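Local coordinates for glutathione S-transferase, N-terminal domain protein (Pseudomonas putida, PDB 4NAX), which binds glutathione disulfide, one molecule per subunit, and as a member of the glutathione S-transferase superfamily probably acts as a glutathione-dependent transferase, at the interface of chains A and B. Residues are numbered along the deposited sequence; one frame, centred on the assembly and turned at random. Chains: chain A/B, Glutathione S-transferase, N-terminal domain protein.

The interface of chains A and B. Residues chain A 80, 95-96, 99, 112; chain B 112-113, 116.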
ATOM      1  N   PRO A  80       9.185   5.280  19.643  1.00 15.77           N
ATOM      2  CA  PRO A  80      10.525   5.828  19.575  1.00 15.81           C
ATOM      3  C   PRO A  80      10.751   6.850  20.684  1.00 15.23           C
ATOM      4  O   PRO A  80       9.933   7.725  20.938  1.00 16.61           O
ATOM      5  CB  PRO A  80      10.565   6.473  18.193  1.00 16.04           C
ATOM      6  CG  PRO A  80       9.628   5.633  17.402  1.00 15.61           C
ATOM      7  CD  PRO A  80       8.502   5.323  18.347  1.00 15.02           C
ATOM      8  N   GLN A  95       5.028  -2.992   9.394  1.00 12.41           N
ATOM      9  CA  GLN A  95       6.443  -2.695   9.293  1.00 12.24           C
ATOM     10  C   GLN A  95       6.973  -2.143  10.624  1.00 12.60           C
ATOM     11  O   GLN A  95       8.041  -2.547  11.087  1.00 12.65           O
ATOM     12  CB  GLN A  95       6.707  -1.735   8.134  1.00 13.56           C
ATOM     13  CG  GLN A  95       8.172  -1.425   7.963  1.00 14.19           C
ATOM     14  CD  GLN A  95       8.503  -0.685   6.677  1.00 13.64           C
ATOM     15  OE1 GLN A  95       7.652  -0.381   5.851  1.00 14.66           O
ATOM     16  NE2 GLN A  95       9.768  -0.416   6.500  1.00 14.72           N
ATOM     17  N   TYR A  96       6.235  -1.222  11.232  1.00 12.34           N
ATOM     18  CA  TYR A  96       6.595  -0.692  12.544  1.00 13.03           C
ATOM     19  C   TYR A  96       6.800  -1.820  13.584  1.00 12.59           C
ATOM     20  O   TYR A  96       7.819  -1.878  14.277  1.00 13.49           O
ATOM     21  CB  TYR A  96       5.524   0.277  13.051  1.00 12.55           C
ATOM     22  CG  TYR A  96       5.743   0.685  14.492  1.00 12.39           C
ATOM     23  CD1 TYR A  96       6.833   1.460  14.854  1.00 14.44           C
ATOM     24  CD2 TYR A  96       4.892   0.266  15.508  1.00 12.79           C
ATOM     25  CE1 TYR A  96       7.071   1.802  16.173  1.00 14.78           C
ATOM     26  CE2 TYR A  96       5.114   0.622  16.825  1.00 14.03           C
ATOM     27  CZ  TYR A  96       6.209   1.393  17.159  1.00 13.72           C
ATOM     28  OH  TYR A  96       6.452   1.788  18.455  1.00 15.48           O
ATOM     29  N   GLU A  99       9.862  -4.022  12.887  1.00 13.69           N
ATOM     30  CA  GLU A  99      11.113  -3.325  13.189  1.00 13.95           C
ATOM     31  C   GLU A  99      11.305  -3.126  14.699  1.00 14.66           C
ATOM     32  O   GLU A  99      12.418  -3.235  15.218  1.00 17.13           O
ATOM     33  CB  GLU A  99      11.161  -1.989  12.426  1.00 13.83           C
ATOM     34  CG  GLU A  99      11.314  -2.272  10.927  1.00 14.67           C
ATOM     35  CD  GLU A  99      11.217  -1.075  10.013  1.00 15.97           C
ATOM     36  OE1 GLU A  99      10.852   0.036  10.449  1.00 16.54           O
ATOM     37  OE2 GLU A  99      11.494  -1.266   8.803  1.00 15.84           O
ATOM     38  N   ARG A 112      14.868  -8.068   3.292  1.00 13.99           N
ATOM     39  CA  ARG A 112      14.069  -6.947   3.770  1.00 13.11           C
ATOM     40  C   ARG A 112      13.316  -6.315   2.595  1.00 12.60           C
ATOM     41  O   ARG A 112      12.100  -6.116   2.644  1.00 12.93           O
ATOM     42  CB  ARG A 112      14.947  -5.905   4.464  1.00 14.07           C
ATOM     43  CG  ARG A 112      14.267  -4.573   4.744  1.00 14.17           C
ATOM     44  CD  ARG A 112      15.264  -3.550   5.324  1.00 14.10           C
ATOM     45  NE  ARG A 112      14.642  -2.251   5.514  1.00 14.24           N
ATOM     46  CZ  ARG A 112      13.758  -1.988   6.480  1.00 14.42           C
ATOM     47  NH1 ARG A 112      13.447  -2.910   7.384  1.00 15.13           N
ATOM     48  NH2 ARG A 112      13.165  -0.804   6.544  1.00 15.70           N
TER
ATOM     49  N   ARG B 112       9.778   9.201  10.482  1.00 13.05           N
ATOM     50  CA  ARG B 112       9.891   8.158   9.485  1.00 13.27           C
ATOM     51  C   ARG B 112       8.615   7.306   9.447  1.00 12.62           C
ATOM     52  O   ARG B 112       8.081   7.048   8.368  1.00 12.50           O
ATOM     53  CB  ARG B 112      11.130   7.306   9.725  1.00 13.40           C
ATOM     54  CG  ARG B 112      11.163   6.040   8.879  1.00 14.46           C
ATOM     55  CD  ARG B 112      12.518   5.351   8.897  1.00 15.89           C
ATOM     56  NE  ARG B 112      12.348   4.046   8.300  1.00 16.09           N
ATOM     57  CZ  ARG B 112      12.052   2.925   8.965  1.00 15.99           C
ATOM     58  NH1 ARG B 112      11.780   1.837   8.279  1.00 17.74           N
ATOM     59  NH2 ARG B 112      12.074   2.889  10.285  1.00 18.26           N
ATOM     60  N   TYR B 113       8.113   6.886  10.599  1.00 12.43           N
ATOM     61  CA  TYR B 113       6.899   6.075  10.596  1.00 12.31           C
ATOM     62  C   TYR B 113       5.677   6.858  10.113  1.00 12.74           C
ATOM     63  O   TYR B 113       4.849   6.302   9.402  1.00 13.04           O
ATOM     64  CB  TYR B 113       6.679   5.381  11.952  1.00 13.30           C
ATOM     65  CG  TYR B 113       7.686   4.276  12.189  1.00 12.32           C
ATOM     66  CD1 TYR B 113       7.742   3.196  11.328  1.00 13.53           C
ATOM     67  CD2 TYR B 113       8.591   4.329  13.241  1.00 13.49           C
ATOM     68  CE1 TYR B 113       8.655   2.182  11.476  1.00 14.35           C
ATOM     69  CE2 TYR B 113       9.537   3.317  13.408  1.00 14.29           C
ATOM     70  CZ  TYR B 113       9.577   2.264  12.517  1.00 15.00           C
ATOM     71  OH  TYR B 113      10.504   1.263  12.691  1.00 16.20           O
ATOM     72  N   LEU B 116       5.958   6.696   6.407  1.00 12.21           N
ATOM     73  CA  LEU B 116       5.578   5.381   5.892  1.00 12.22           C
ATOM     74  C   LEU B 116       4.067   5.163   5.944  1.00 11.86           C
ATOM     75  O   LEU B 116       3.510   4.531   5.045  1.00 12.02           O
ATOM     76  CB  LEU B 116       6.329   4.291   6.637  1.00 12.98           C
ATOM     77  CG  LEU B 116       7.850   4.317   6.473  1.00 14.71           C
ATOM     78  CD1 LEU B 116       8.472   3.115   7.185  1.00 16.15           C
ATOM     79  CD2 LEU B 116       8.325   4.432   5.028  1.00 16.05           C
TER
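B:Tyr113 reaches out of helix 109-138 of chain B and sets its phenol on helix 90-101 of chain A, where OH donates to the carboxylate oxygen OE1 of A:Glu99 at 2.6 Å, on the anti lone pair of that oxygen, the one facing away from OE2. With CG anti to its backbone N (chi1 171°), A:Tyr96 turns the edge of its ring onto that phenol, planes 82° apart, with CD1 over the middle of the B:Tyr113 face and 3.6 Å from CE2. The same OE1 is also gripped end-on by B:Arg112, whose extended chain meets A:Glu99 tip to tip: NH1 lies 3.0 Å from OE1 in a salt bridge, and NH2 bonds to OE1 from above the carboxylate plane. The other oxygen, OE2, is held mainly from within chain A. A:Arg112 puts NH1 and NH2 on A:Glu99 OE2, NH2 at 2.8 Å, while the amide NE2 of A:Gln95 donates to that A:Glu99 OE2 at 3.0 Å in a nearly straight bond (170° at H). Each oxygen thus accepts from several donors, which should hold the carboxylate's rotation, and the two guanidiniums probably favour its charged form. An alanine in place of A:Glu99 would probably leave both arginines facing each other without their shared counter-charge and the B:Tyr113 hydroxyl without its acceptor. Beside this cluster, B:Leu116 CD1 packs on the A:Gln95 amide. Repeated by the two-fold, the patch is likely to help hold the subunits in the dimer usual for glutathione transferases.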